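Local coordinates for transcriptional regulatory protein FIXJ (Sinorhizobium meliloti, PDB 1DBW), which switches on, once activated by FixL, the nitrogen-fixation genes nifA and fixK, the chain here being its receiver domain, at residues Asp3-Glu12 with Val46-Met57; Leu19-Phe28 with Phe106-Glu116. The protein carries 2 engineered substitutions. All coordinates share one frame; numbering follows the deposited sequence.

In the fold
From the N terminus the chain runs through strand 5-10 and helix 13-25, then strand 29-33 and helix 36-42, before strand 49-54 returns beside the first strand; contact 1 closes this loop, with 33 residues between its segments. Contact 2 closes a longer one: segment 19-28 lies within the first loop, whereas its partner, 106-116, comes only after the remaining strands, 77 residues on. The two loops therefore cross. Contact 1 joins two adjoining inner strands of the sheet, and contact 2 joins the two helices over one face of it. They touch where Val6 meets Ile115 and Phe28, and where Ile8 meets Leu23.

Contact 1: Asp3-Glu12 with Val46-Met57; sequences DYTVHIVDDE and VRNGVLVTDLRM
His7 is sandwiched at its ring: Val46 CG2 sits over one face, 4.1 Å from the centroid of the His7 ring, a CH-pi contact, while Thr5 CG2 covers the opposite face. Gly49 CA lies at the ring edge, where a side chain would collide with His7 CD2. Water 2 joins NE2 to Arg47 O, and ND1 is hydrogen-bonded to His33. Replacing His7 by an alanine would probably leave Val46 without the ring face it packs on and His33 without this hydrogen-bond partner. Further along this face, Val9 CG2 presses tightly on Leu51 CD1, 3.5 Å away.

On the other face, Ile8 and Val52 lie side by side, with Ile8 CD1 3.5 Å from Val52 CB. CG1 of Ile8 lies anti to the carbonyl carbon, and a turn at chi2 (-72°) brings CD1 toward Val52. The backbones form a parallel pair, six bridged pairs in register from Thr5-Gly49 to Asp10-Asp54; His7 N bonds to Val50 O at 2.7 Å, nearly straight at 173°. These are inner strands of the CheY-like receiver fold, whose acidic site gathers at their C-terminal ends.

There Asp10 and Asp54 point the same way, carboxylate planes 41° apart, with Asp10 OD2 3.3 Å from Asp54 OD1. Such crowded negative charge fits the magnesium site to which Asp10, Asp11, Asp54 and Arg56 belong; Asp54, the predicted phosphorylation site, also pairs with Lys104. The Arg56 guanidinium forms salt bridges with three acids: NE with Asp11 OD2 (3.5 Å), NH2 with Asp54 OD1, and NH1 with Glu12 OE1 (2.8 Å). Glu12 comes over the guanidinium face, well out of its plane, so that last bridge rests on charge alone.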
loop_
_atom_site.group_PDB
_atom_site.type_symbol
_atom_site.label_atom_id
_atom_site.label_comp_id
_atom_site.label_asym_id
_atom_site.label_seq_id
_atom_site.Cartn_x
_atom_site.Cartn_y
_atom_site.Cartn_z
ATOM N N ASP A 3 -7.587 -1.699 -15.895
ATOM C CA ASP A 3 -6.278 -2.364 -15.812
ATOM C C ASP A 3 -5.356 -1.609 -14.844
ATOM O O ASP A 3 -4.452 -0.880 -15.280
ATOM C CB ASP A 3 -5.595 -2.395 -17.201
ATOM C CG ASP A 3 -4.262 -3.136 -17.192
ATOM O OD1 ASP A 3 -4.001 -3.929 -16.258
ATOM O OD2 ASP A 3 -3.427 -2.898 -18.088
ATOM N N TYR A 4 -5.516 -1.804 -13.548
ATOM C CA TYR A 4 -4.633 -1.087 -12.627
ATOM C C TYR A 4 -3.638 -2.034 -11.987
ATOM O O TYR A 4 -3.790 -3.248 -12.063
ATOM C CB TYR A 4 -5.457 -0.374 -11.555
ATOM C CG TYR A 4 -6.260 -1.332 -10.678
ATOM C CD1 TYR A 4 -7.548 -1.743 -11.034
ATOM C CD2 TYR A 4 -5.746 -1.766 -9.450
ATOM C CE1 TYR A 4 -8.317 -2.545 -10.183
ATOM C CE2 TYR A 4 -6.495 -2.576 -8.596
ATOM C CZ TYR A 4 -7.784 -2.953 -8.968
ATOM O OH TYR A 4 -8.550 -3.676 -8.094
ATOM N N THR A 5 -2.590 -1.475 -11.397
ATOM C CA THR A 5 -1.561 -2.277 -10.774
ATOM C C THR A 5 -1.493 -2.008 -9.289
ATOM O O THR A 5 -1.686 -0.863 -8.875
ATOM C CB THR A 5 -0.180 -1.917 -11.391
ATOM O OG1 THR A 5 -0.225 -2.226 -12.798
ATOM C CG2 THR A 5 0.955 -2.743 -10.752
ATOM N N VAL A 6 -1.341 -3.083 -8.510
ATOM C CA VAL A 6 -1.202 -2.945 -7.059
ATOM C C VAL A 6 0.313 -2.926 -6.786
ATOM O O VAL A 6 0.997 -3.902 -7.055
ATOM C CB VAL A 6 -1.810 -4.145 -6.285
ATOM C CG1 VAL A 6 -1.699 -3.868 -4.753
ATOM C CG2 VAL A 6 -3.263 -4.351 -6.664
ATOM N N HIS A 7 0.786 -1.853 -6.138
ATOM C CA HIS A 7 2.213 -1.687 -5.841
ATOM C C HIS A 7 2.402 -1.998 -4.391
ATOM O O HIS A 7 1.816 -1.296 -3.577
ATOM C CB HIS A 7 2.614 -0.235 -6.142
ATOM C CG HIS A 7 2.617 0.057 -7.611
ATOM N ND1 HIS A 7 3.705 -0.234 -8.411
ATOM C CD2 HIS A 7 1.643 0.506 -8.442
ATOM C CE1 HIS A 7 3.399 0.008 -9.671
ATOM N NE2 HIS A 7 2.152 0.455 -9.722
ATOM N N ILE A 8 3.134 -3.088 -4.095
ATOM C CA ILE A 8 3.317 -3.511 -2.712
ATOM C C ILE A 8 4.686 -3.110 -2.212
ATOM O O ILE A 8 5.712 -3.457 -2.792
ATOM C CB ILE A 8 3.188 -5.009 -2.550
ATOM C CG1 ILE A 8 1.885 -5.534 -3.201
ATOM C CG2 ILE A 8 3.231 -5.356 -1.070
ATOM C CD1 ILE A 8 0.665 -5.174 -2.449
ATOM N N VAL A 9 4.700 -2.389 -1.103
ATOM C CA VAL A 9 5.958 -1.931 -0.547
ATOM C C VAL A 9 5.995 -2.599 0.818
ATOM O O VAL A 9 5.176 -2.314 1.664
ATOM C CB VAL A 9 5.982 -0.365 -0.452
ATOM C CG1 VAL A 9 7.321 0.126 0.029
ATOM C CG2 VAL A 9 5.750 0.226 -1.809
ATOM N N ASP A 10 6.819 -3.629 0.955
ATOM C CA ASP A 10 6.893 -4.340 2.241
ATOM C C ASP A 10 8.347 -4.548 2.644
ATOM O O ASP A 10 9.162 -5.034 1.853
ATOM C CB ASP A 10 6.138 -5.675 2.154
ATOM C CG ASP A 10 5.840 -6.305 3.526
ATOM O OD1 ASP A 10 6.550 -6.039 4.529
ATOM O OD2 ASP A 10 4.873 -7.091 3.593
ATOM N N ASP A 11 8.654 -4.128 3.871
ATOM C CA ASP A 11 9.992 -4.220 4.441
ATOM C C ASP A 11 10.422 -5.656 4.763
ATOM O O ASP A 11 11.553 -6.051 4.452
ATOM C CB ASP A 11 10.092 -3.337 5.697
ATOM C CG ASP A 11 9.250 -3.858 6.859
ATOM O OD1 ASP A 11 9.817 -4.076 7.953
ATOM O OD2 ASP A 11 8.028 -4.058 6.685
ATOM N N GLU A 12 9.522 -6.425 5.382
ATOM C CA GLU A 12 9.802 -7.812 5.746
ATOM C C GLU A 12 9.714 -8.696 4.498
ATOM O O GLU A 12 8.623 -8.954 3.990
ATOM C CB GLU A 12 8.815 -8.286 6.823
ATOM C CG GLU A 12 9.306 -9.480 7.642
ATOM C CD GLU A 12 8.581 -9.633 8.978
ATOM O OE1 GLU A 12 8.530 -8.650 9.753
ATOM O OE2 GLU A 12 8.077 -10.743 9.264
ATOM N N VAL A 46 4.262 5.898 -12.111
ATOM C CA VAL A 46 3.026 5.137 -11.893
ATOM C C VAL A 46 1.794 5.739 -12.551
ATOM O O VAL A 46 1.447 6.916 -12.368
ATOM C CB VAL A 46 2.716 4.943 -10.383
ATOM C CG1 VAL A 46 1.294 4.360 -10.184
ATOM C CG2 VAL A 46 3.680 3.983 -9.757
ATOM N N ARG A 47 1.119 4.898 -13.319
ATOM C CA ARG A 47 -0.135 5.267 -13.936
ATOM C C ARG A 47 -1.082 4.161 -13.485
ATOM O O ARG A 47 -0.683 2.979 -13.439
ATOM C CB ARG A 47 -0.008 5.282 -15.471
ATOM C CG ARG A 47 0.938 6.385 -15.985
ATOM C CD ARG A 47 0.437 7.767 -15.556
ATOM N NE ARG A 47 1.304 8.838 -16.053
ATOM C CZ ARG A 47 2.457 9.203 -15.485
ATOM N NH1 ARG A 47 2.901 8.597 -14.389
ATOM N NH2 ARG A 47 3.176 10.175 -16.023
ATOM N N ASN A 48 -2.303 4.546 -13.127
ATOM C CA ASN A 48 -3.346 3.616 -12.690
ATOM C C ASN A 48 -2.775 2.608 -11.705
ATOM O O ASN A 48 -2.775 1.397 -11.934
ATOM C CB ASN A 48 -3.982 2.897 -13.887
ATOM C CG ASN A 48 -4.181 3.809 -15.065
ATOM O OD1 ASN A 48 -4.930 4.778 -14.989
ATOM N ND2 ASN A 48 -3.489 3.513 -16.169
ATOM N N GLY A 49 -2.314 3.124 -10.585
ATOM C CA GLY A 49 -1.777 2.233 -9.584
ATOM C C GLY A 49 -2.334 2.498 -8.204
ATOM O O GLY A 49 -2.753 3.622 -7.891
ATOM N N VAL A 50 -2.461 1.419 -7.436
ATOM C CA VAL A 50 -2.879 1.510 -6.036
ATOM C C VAL A 50 -1.658 1.110 -5.220
ATOM O O VAL A 50 -0.974 0.150 -5.554
ATOM C CB VAL A 50 -4.046 0.520 -5.714
ATOM C CG1 VAL A 50 -4.335 0.455 -4.192
ATOM C CG2 VAL A 50 -5.274 0.983 -6.443
ATOM N N LEU A 51 -1.464 1.756 -4.081
ATOM C CA LEU A 51 -0.318 1.436 -3.231
ATOM C C LEU A 51 -0.768 0.697 -1.988
ATOM O O LEU A 51 -1.809 1.038 -1.410
ATOM C CB LEU A 51 0.353 2.732 -2.781
ATOM C CG LEU A 51 1.413 2.610 -1.664
ATOM C CD1 LEU A 51 2.672 1.792 -2.128
ATOM C CD2 LEU A 51 1.823 4.058 -1.297
ATOM N N VAL A 52 -0.031 -0.357 -1.648
ATOM C CA VAL A 52 -0.325 -1.107 -0.414
ATOM C C VAL A 52 0.987 -1.131 0.346
ATOM O O VAL A 52 1.986 -1.663 -0.145
ATOM C CB VAL A 52 -0.795 -2.511 -0.673
ATOM C CG1 VAL A 52 -1.014 -3.237 0.666
ATOM C CG2 VAL A 52 -2.147 -2.496 -1.432
ATOM N N THR A 53 0.989 -0.560 1.561
ATOM C CA THR A 53 2.211 -0.569 2.343
ATOM C C THR A 53 2.121 -1.501 3.547
ATOM O O THR A 53 1.032 -1.742 4.063
ATOM C CB THR A 53 2.530 0.842 2.906
ATOM O OG1 THR A 53 1.570 1.180 3.910
ATOM C CG2 THR A 53 2.472 1.908 1.801
ATOM N N ASP A 54 3.247 -2.122 3.874
ATOM C CA ASP A 54 3.363 -2.939 5.088
ATOM C C ASP A 54 4.796 -2.663 5.534
ATOM O O ASP A 54 5.728 -3.443 5.250
ATOM C CB ASP A 54 3.137 -4.440 4.854
ATOM C CG ASP A 54 3.133 -5.246 6.170
ATOM O OD1 ASP A 54 2.894 -6.468 6.112
ATOM O OD2 ASP A 54 3.351 -4.656 7.261
ATOM N N LEU A 55 4.970 -1.468 6.099
ATOM C CA LEU A 55 6.257 -0.953 6.572
ATOM C C LEU A 55 6.257 -0.953 8.100
ATOM O O LEU A 55 5.433 -0.286 8.732
ATOM C CB LEU A 55 6.468 0.458 6.048
ATOM C CG LEU A 55 6.518 0.503 4.522
ATOM C CD1 LEU A 55 6.361 1.929 4.010
ATOM C CD2 LEU A 55 7.819 -0.128 4.051
ATOM N N ARG A 56 7.177 -1.719 8.674
ATOM C CA ARG A 56 7.266 -1.855 10.125
ATOM C C ARG A 56 8.380 -1.048 10.746
ATOM O O ARG A 56 8.242 -0.598 11.885
ATOM C CB ARG A 56 7.431 -3.323 10.503
ATOM C CG ARG A 56 6.413 -4.229 9.842
ATOM C CD ARG A 56 6.974 -5.621 9.672
ATOM N NE ARG A 56 6.255 -6.365 8.646
ATOM C CZ ARG A 56 5.688 -7.552 8.841
ATOM N NH1 ARG A 56 5.752 -8.138 10.031
ATOM N NH2 ARG A 56 5.059 -8.157 7.841
ATOM N N MET A 57 9.497 -0.897 10.033
ATOM C CA MET A 57 10.614 -0.105 10.577
ATOM C C MET A 57 10.202 1.379 10.618
ATOM O O MET A 57 10.008 2.019 9.563
ATOM C CB MET A 57 11.887 -0.309 9.742
ATOM C CG MET A 57 12.968 0.739 9.988
ATOM S SD MET A 57 13.038 1.296 11.717
ATOM C CE MET A 57 14.318 0.168 12.375
HETATM O O HOH W 1 -1.491 -0.067 -14.260
HETATM O O HOH W 2 1.123 1.288 -12.168
#

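Contact 2: Leu19-Phe28 with Phe106-Glu116; sequences LAFMLTMNGF and FEDTVIIEAIE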
loop_
_atom_site.group_PDB
_atom_site.type_symbol
_atom_site.label_atom_id
_atom_site.label_comp_id
_atom_site.label_asym_id
_atom_site.label_seq_id
_atom_site.Cartn_x
_atom_site.Cartn_y
_atom_site.Cartn_z
ATOM N N LEU A 19 1.920 -11.670 0.522
ATOM C CA LEU A 19 0.833 -10.789 0.073
ATOM C C LEU A 19 0.824 -10.688 -1.444
ATOM O O LEU A 19 -0.216 -10.869 -2.075
ATOM C CB LEU A 19 0.959 -9.368 0.659
ATOM C CG LEU A 19 -0.159 -8.392 0.231
ATOM C CD1 LEU A 19 -1.531 -8.993 0.584
ATOM C CD2 LEU A 19 -0.006 -7.028 0.924
ATOM N N ALA A 20 1.995 -10.430 -2.022
ATOM C CA ALA A 20 2.080 -10.277 -3.470
ATOM C C ALA A 20 1.624 -11.515 -4.208
ATOM O O ALA A 20 0.865 -11.418 -5.188
ATOM C CB ALA A 20 3.508 -9.927 -3.881
ATOM N N PHE A 21 2.120 -12.673 -3.769
ATOM C CA PHE A 21 1.752 -13.935 -4.408
ATOM C C PHE A 21 0.254 -14.191 -4.274
ATOM O O PHE A 21 -0.395 -14.640 -5.224
ATOM C CB PHE A 21 2.556 -15.099 -3.833
ATOM C CG PHE A 21 4.023 -15.074 -4.208
ATOM C CD1 PHE A 21 4.836 -16.180 -3.956
ATOM C CD2 PHE A 21 4.585 -13.966 -4.852
ATOM C CE1 PHE A 21 6.188 -16.185 -4.345
ATOM C CE2 PHE A 21 5.936 -13.966 -5.242
ATOM C CZ PHE A 21 6.732 -15.079 -4.988
ATOM N N MET A 22 -0.302 -13.891 -3.107
ATOM C CA MET A 22 -1.727 -14.081 -2.895
ATOM C C MET A 22 -2.542 -13.192 -3.833
ATOM O O MET A 22 -3.489 -13.665 -4.429
ATOM C CB MET A 22 -2.112 -13.813 -1.440
ATOM C CG MET A 22 -3.594 -14.025 -1.147
ATOM S SD MET A 22 -4.683 -12.670 -1.626
ATOM C CE MET A 22 -4.182 -11.390 -0.382
ATOM N N LEU A 23 -2.132 -11.935 -4.016
ATOM C CA LEU A 23 -2.851 -11.033 -4.910
ATOM C C LEU A 23 -2.700 -11.501 -6.346
ATOM O O LEU A 23 -3.670 -11.504 -7.123
ATOM C CB LEU A 23 -2.353 -9.590 -4.737
ATOM C CG LEU A 23 -2.712 -9.020 -3.355
ATOM C CD1 LEU A 23 -2.095 -7.612 -3.257
ATOM C CD2 LEU A 23 -4.228 -8.955 -3.200
ATOM N N THR A 24 -1.500 -11.965 -6.659
ATOM C CA THR A 24 -1.216 -12.480 -7.999
ATOM C C THR A 24 -2.152 -13.645 -8.296
ATOM O O THR A 24 -2.746 -13.711 -9.371
ATOM C CB THR A 24 0.253 -12.934 -8.141
ATOM O OG1 THR A 24 1.109 -11.786 -8.043
ATOM C CG2 THR A 24 0.482 -13.557 -9.499
ATOM N N MET A 25 -2.319 -14.551 -7.343
ATOM C CA MET A 25 -3.190 -15.683 -7.587
ATOM C C MET A 25 -4.654 -15.299 -7.777
ATOM O O MET A 25 -5.412 -16.042 -8.407
ATOM C CB MET A 25 -3.020 -16.745 -6.496
ATOM C CG MET A 25 -1.628 -17.340 -6.472
ATOM S SD MET A 25 -1.416 -18.619 -5.213
ATOM C CE MET A 25 -3.062 -19.231 -5.052
ATOM N N ASN A 26 -5.045 -14.129 -7.275
ATOM C CA ASN A 26 -6.419 -13.659 -7.420
ATOM C C ASN A 26 -6.608 -12.839 -8.711
ATOM O O ASN A 26 -7.662 -12.278 -8.945
ATOM C CB ASN A 26 -6.862 -12.893 -6.170
ATOM C CG ASN A 26 -7.268 -13.843 -5.031
ATOM O OD1 ASN A 26 -8.424 -14.249 -4.950
ATOM N ND2 ASN A 26 -6.316 -14.221 -4.175
ATOM N N GLY A 27 -5.546 -12.757 -9.501
ATOM C CA GLY A 27 -5.614 -12.054 -10.773
ATOM C C GLY A 27 -5.218 -10.595 -10.831
ATOM O O GLY A 27 -5.421 -9.931 -11.847
ATOM N N PHE A 28 -4.748 -10.048 -9.713
ATOM C CA PHE A 28 -4.352 -8.649 -9.730
ATOM C C PHE A 28 -3.021 -8.474 -10.436
ATOM O O PHE A 28 -2.230 -9.422 -10.469
ATOM C CB PHE A 28 -4.148 -8.184 -8.274
ATOM C CG PHE A 28 -5.427 -7.964 -7.528
ATOM C CD1 PHE A 28 -6.026 -9.005 -6.802
ATOM C CD2 PHE A 28 -6.037 -6.722 -7.555
ATOM C CE1 PHE A 28 -7.218 -8.786 -6.121
ATOM C CE2 PHE A 28 -7.232 -6.489 -6.877
ATOM C CZ PHE A 28 -7.828 -7.524 -6.157
ATOM N N PHE A 106 -4.910 -10.067 8.712
ATOM C CA PHE A 106 -6.139 -9.817 7.973
ATOM C C PHE A 106 -6.476 -10.991 7.072
ATOM O O PHE A 106 -5.591 -11.759 6.708
ATOM C CB PHE A 106 -5.998 -8.552 7.111
ATOM C CG PHE A 106 -4.764 -8.547 6.247
ATOM C CD1 PHE A 106 -4.742 -9.249 5.039
ATOM C CD2 PHE A 106 -3.606 -7.910 6.661
ATOM C CE1 PHE A 106 -3.580 -9.327 4.255
ATOM C CE2 PHE A 106 -2.441 -7.977 5.890
ATOM C CZ PHE A 106 -2.428 -8.694 4.678
ATOM N N GLU A 107 -7.750 -11.096 6.704
ATOM C CA GLU A 107 -8.218 -12.137 5.800
ATOM C C GLU A 107 -7.923 -11.624 4.394
ATOM O O GLU A 107 -8.050 -10.426 4.117
ATOM C CB GLU A 107 -9.747 -12.324 5.866
ATOM C CG GLU A 107 -10.326 -12.692 7.203
ATOM C CD GLU A 107 -10.444 -14.184 7.420
ATOM O OE1 GLU A 107 -10.352 -14.966 6.439
ATOM O OE2 GLU A 107 -10.639 -14.574 8.596
ATOM N N ASP A 108 -7.644 -12.547 3.499
ATOM C CA ASP A 108 -7.376 -12.185 2.116
ATOM C C ASP A 108 -8.564 -11.437 1.524
ATOM O O ASP A 108 -8.388 -10.437 0.841
ATOM C CB ASP A 108 -7.106 -13.439 1.287
ATOM C CG ASP A 108 -5.806 -14.126 1.678
ATOM O OD1 ASP A 108 -4.913 -13.459 2.240
ATOM O OD2 ASP A 108 -5.683 -15.331 1.412
ATOM N N THR A 109 -9.786 -11.873 1.828
ATOM C CA THR A 109 -10.946 -11.190 1.271
ATOM C C THR A 109 -11.004 -9.728 1.697
ATOM O O THR A 109 -11.356 -8.870 0.903
ATOM C CB THR A 109 -12.255 -11.891 1.661
ATOM O OG1 THR A 109 -12.358 -11.902 3.086
ATOM C CG2 THR A 109 -12.261 -13.319 1.139
ATOM N N VAL A 110 -10.552 -9.441 2.916
ATOM C CA VAL A 110 -10.576 -8.084 3.432
ATOM C C VAL A 110 -9.592 -7.132 2.751
ATOM O O VAL A 110 -9.957 -5.985 2.445
ATOM C CB VAL A 110 -10.355 -8.049 4.961
ATOM C CG1 VAL A 110 -10.091 -6.635 5.445
ATOM C CG2 VAL A 110 -11.591 -8.571 5.643
ATOM N N ILE A 111 -8.368 -7.592 2.508
ATOM C CA ILE A 111 -7.404 -6.727 1.851
ATOM C C ILE A 111 -7.814 -6.576 0.384
ATOM O O ILE A 111 -7.661 -5.508 -0.193
ATOM C CB ILE A 111 -5.959 -7.251 1.978
ATOM C CG1 ILE A 111 -4.969 -6.201 1.460
ATOM C CG2 ILE A 111 -5.770 -8.534 1.207
ATOM C CD1 ILE A 111 -5.054 -4.894 2.161
ATOM N N ILE A 112 -8.342 -7.635 -0.212
ATOM C CA ILE A 112 -8.784 -7.541 -1.617
ATOM C C ILE A 112 -9.912 -6.494 -1.758
ATOM O O ILE A 112 -9.916 -5.678 -2.680
ATOM C CB ILE A 112 -9.230 -8.924 -2.139
ATOM C CG1 ILE A 112 -7.990 -9.811 -2.322
ATOM C CG2 ILE A 112 -10.005 -8.800 -3.466
ATOM C CD1 ILE A 112 -8.301 -11.282 -2.531
ATOM N N GLU A 113 -10.869 -6.497 -0.835
ATOM C CA GLU A 113 -11.948 -5.514 -0.901
ATOM C C GLU A 113 -11.417 -4.092 -0.741
ATOM O O GLU A 113 -11.872 -3.184 -1.439
ATOM C CB GLU A 113 -13.021 -5.809 0.150
ATOM C CG GLU A 113 -13.651 -7.191 -0.004
ATOM C CD GLU A 113 -14.941 -7.183 -0.807
ATOM O OE1 GLU A 113 -15.037 -6.390 -1.770
ATOM O OE2 GLU A 113 -15.858 -7.980 -0.472
ATOM N N ALA A 114 -10.466 -3.896 0.173
ATOM C CA ALA A 114 -9.870 -2.582 0.383
ATOM C C ALA A 114 -9.156 -2.101 -0.892
ATOM O O ALA A 114 -9.298 -0.942 -1.276
ATOM C CB ALA A 114 -8.904 -2.620 1.564
ATOM N N ILE A 115 -8.386 -2.990 -1.536
ATOM C CA ILE A 115 -7.682 -2.635 -2.759
ATOM C C ILE A 115 -8.672 -2.275 -3.875
ATOM O O ILE A 115 -8.481 -1.296 -4.594
ATOM C CB ILE A 115 -6.742 -3.803 -3.241
ATOM C CG1 ILE A 115 -5.618 -4.027 -2.211
ATOM C CG2 ILE A 115 -6.201 -3.467 -4.644
ATOM C CD1 ILE A 115 -4.776 -5.308 -2.435
ATOM N N GLU A 116 -9.759 -3.035 -3.991
ATOM C CA GLU A 116 -10.777 -2.719 -5.004
ATOM C C GLU A 116 -11.422 -1.346 -4.706
ATOM O O GLU A 116 -11.605 -0.524 -5.612
ATOM C CB GLU A 116 -11.820 -3.838 -5.052
ATOM C CG GLU A 116 -11.217 -5.184 -5.435
ATOM C CD GLU A 116 -12.236 -6.316 -5.412
ATOM O OE1 GLU A 116 -11.979 -7.357 -6.058
ATOM O OE2 GLU A 116 -13.282 -6.173 -4.741
#
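This is a largely apolar helix-helix contact on one side of the receiver sheet, between the C-terminal part of helix 13-25 and the first turns of helix 108-119. The segment axes cross at -74° and come no closer than 11.3 Å, a distance bridged by side chains. Met22 bends at chi2 (-80°) and chi3 (-70°), which brings its methyl against both Asp108 and Ile111: CE lies 3.4 Å from Asp108 OD1 and 3.6 Å from Ile111 CG2. Leu23 and Ile115 meet tip to tip, their CD1 atoms 3.6 Å apart. Ile112 uses each branch: its side chain slides past Leu23, CG1 near CD2, while CD1 rests 3.7 Å from Asn26 CG, and CG2 approaches the Phe28 ring at its edge, 3.7 Å from CZ. The Asn26 amide is itself tied back by ND2 to Met22 O (2.9 Å), a bond that probably limits how the amide can turn. A Schellman motif at Gly27 ends the first helix and turns the chain so that Phe28 reaches Ile112 and Ile115. Beneath the pair lie strands 5-10 and 29-33, with Leu19 on Ile8 and Leu23 on Val30, while Phe106 and Ile111 reach strand 78-82.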